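Local coordinates for protein nigritoxine (Vibrio nigripulchritudo, PDB 5M41) that acts as a bacterial toxin against crustaceans and insects, at residues 700-705 / 710-715. Residues are numbered along the deposited sequence; the frame is centred on the assembly and turned at random.
Sequences ATAKNM and DTLFLD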
loop_
_atom_site.group_PDB
_atom_site.type_symbol
_atom_site.label_atom_id
_atom_site.label_comp_id
_atom_site.label_asym_id
_atom_site.label_seq_id
_atom_site.Cartn_x
_atom_site.Cartn_y
_atom_site.Cartn_z
ATOM N N ALA A 700 -1.744 7.492 -30.831
ATOM C CA ALA A 700 -2.915 8.343 -31.104
ATOM C C ALA A 700 -2.580 9.474 -32.100
ATOM O O ALA A 700 -3.390 9.794 -32.974
ATOM C CB ALA A 700 -3.508 8.908 -29.809
ATOM N N THR A 701 -1.382 10.054 -31.977
ATOM C CA THR A 701 -0.959 11.158 -32.833
ATOM C C THR A 701 -0.740 10.663 -34.258
ATOM O O THR A 701 -1.226 11.282 -35.195
ATOM C CB THR A 701 0.270 11.877 -32.246
ATOM O OG1 THR A 701 -0.082 12.455 -30.980
ATOM C CG2 THR A 701 0.770 12.985 -33.153
ATOM N N ALA A 702 -0.057 9.521 -34.414
ATOM C CA ALA A 702 0.115 8.875 -35.731
ATOM C C ALA A 702 -1.238 8.611 -36.390
ATOM O O ALA A 702 -1.444 8.913 -37.571
ATOM C CB ALA A 702 0.893 7.570 -35.598
ATOM N N LYS A 703 -2.159 8.053 -35.612
ATOM C CA LYS A 703 -3.476 7.710 -36.115
ATOM C C LYS A 703 -4.274 8.956 -36.528
ATOM O O LYS A 703 -4.871 9.000 -37.600
ATOM C CB LYS A 703 -4.245 6.925 -35.055
ATOM C CG LYS A 703 -5.636 6.538 -35.509
ATOM C CD LYS A 703 -6.367 5.682 -34.492
ATOM C CE LYS A 703 -7.744 5.323 -35.027
ATOM N NZ LYS A 703 -8.239 4.049 -34.439
ATOM N N ASN A 704 -4.284 9.957 -35.658
ATOM C CA ASN A 704 -5.052 11.171 -35.896
ATOM C C ASN A 704 -4.629 11.950 -37.158
ATOM O O ASN A 704 -5.452 12.628 -37.753
ATOM C CB ASN A 704 -5.015 12.084 -34.671
ATOM C CG ASN A 704 -6.096 13.144 -34.715
ATOM O OD1 ASN A 704 -7.286 12.821 -34.822
ATOM N ND2 ASN A 704 -5.696 14.412 -34.662
ATOM N N MET A 705 -3.363 11.851 -37.562
ATOM C CA MET A 705 -2.881 12.474 -38.808
ATOM C C MET A 705 -3.151 11.582 -40.032
ATOM O O MET A 705 -2.685 11.874 -41.147
ATOM C CB MET A 705 -1.378 12.783 -38.708
ATOM C CG MET A 705 -0.486 11.544 -38.640
ATOM S SD MET A 705 1.280 11.933 -38.554
ATOM C CE MET A 705 1.630 12.502 -40.220
ATOM N N ASP A 710 4.013 2.280 -38.423
ATOM C CA ASP A 710 4.829 1.587 -39.441
ATOM C C ASP A 710 4.803 2.230 -40.846
ATOM O O ASP A 710 5.542 1.797 -41.719
ATOM C CB ASP A 710 4.470 0.094 -39.535
ATOM C CG ASP A 710 2.999 -0.138 -39.864
ATOM O OD1 ASP A 710 2.272 0.831 -40.169
ATOM O OD2 ASP A 710 2.560 -1.301 -39.813
ATOM N N THR A 711 3.961 3.243 -41.059
ATOM C CA THR A 711 3.927 3.954 -42.355
ATOM C C THR A 711 4.569 5.355 -42.255
ATOM O O THR A 711 4.635 6.099 -43.235
ATOM C CB THR A 711 2.498 4.037 -42.964
ATOM O OG1 THR A 711 1.608 4.729 -42.078
ATOM C CG2 THR A 711 1.916 2.626 -43.263
ATOM N N LEU A 712 5.038 5.694 -41.058
ATOM C CA LEU A 712 5.717 6.953 -40.803
ATOM C C LEU A 712 7.228 6.788 -40.771
ATOM O O LEU A 712 7.771 6.160 -39.852
ATOM C CB LEU A 712 5.214 7.575 -39.495
ATOM C CG LEU A 712 3.794 8.176 -39.558
ATOM C CD1 LEU A 712 3.250 8.417 -38.159
ATOM C CD2 LEU A 712 3.799 9.471 -40.357
ATOM N N PHE A 713 7.909 7.371 -41.753
ATOM C CA PHE A 713 9.376 7.266 -41.820
ATOM C C PHE A 713 10.112 8.533 -41.336
ATOM O O PHE A 713 9.671 9.642 -41.584
ATOM C CB PHE A 713 9.842 6.895 -43.236
ATOM C CG PHE A 713 9.246 5.617 -43.762
ATOM C CD1 PHE A 713 9.840 4.382 -43.486
ATOM C CD2 PHE A 713 8.099 5.645 -44.559
ATOM C CE1 PHE A 713 9.292 3.201 -43.974
ATOM C CE2 PHE A 713 7.550 4.466 -45.058
ATOM C CZ PHE A 713 8.142 3.241 -44.757
ATOM N N LEU A 714 11.246 8.353 -40.659
ATOM C CA LEU A 714 12.057 9.481 -40.212
ATOM C C LEU A 714 12.661 10.191 -41.437
ATOM O O LEU A 714 13.175 9.514 -42.323
ATOM C CB LEU A 714 13.167 8.971 -39.280
ATOM C CG LEU A 714 14.179 9.971 -38.695
ATOM C CD1 LEU A 714 13.577 10.706 -37.508
ATOM C CD2 LEU A 714 15.430 9.237 -38.231
ATOM N N ASP A 715 12.574 11.530 -41.481
ATOM C CA ASP A 715 13.237 12.345 -42.518
ATOM C C ASP A 715 14.725 12.098 -42.495
ATOM O O ASP A 715 15.324 11.995 -41.415
ATOM C CB ASP A 715 13.071 13.859 -42.282
ATOM C CG ASP A 715 11.676 14.340 -42.499
ATOM O OD1 ASP A 715 10.797 13.499 -42.809
ATOM O OD2 ASP A 715 11.455 15.567 -42.345
#
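Ala702 and Leu712 face each other with their CA atoms 7.8 Å apart, Ala702 in the last turn of helix 688-704 and Leu712 next to Phe713 in the segment that runs into the sheet, with no backbone hydrogen bond between the two segments. The backbone turns out of the helix at Met705, whose N still bonds to Thr701 O. The contact is carried by three side chains, and Leu712 is shared by the other two.

The two methyls of Leu712 have different nearest partners. CD1 of Leu712 packs on the helix flank, 3.6 Å from CB of Ala702. CD2 of Leu712 meets the end of the methionine, 3.7 Å from CE of Met705. The sulfur, SD of Met705, lies 4.0 Å from both CD1 and CD2 of Leu712. The two side chains cross at a slant. The methionine chain is extended at chi2 (179°) and then bends at chi3 (-73°), which brings its terminal methyl over to the CD2 branch.

This is a helix-to-strand connection through residues 706-709, closed by side-chain packing. Leu667 of helix 667-676 touches Ala702 and Leu712. Met705 touches His585 and Leu599, so the helix end lies against the same antiparallel sheet that strand 713-715 joins. That strand pairs with strand 649-652, and Leu714 also bonds to Thr663 and Tyr665.

All three touching residues are buried. The segments meet through apolar side chains alone, over 118 Å² in total. This implies that van der Waals and hydrophobic packing joins the helix end to segment 710-715, without directional polar bonds.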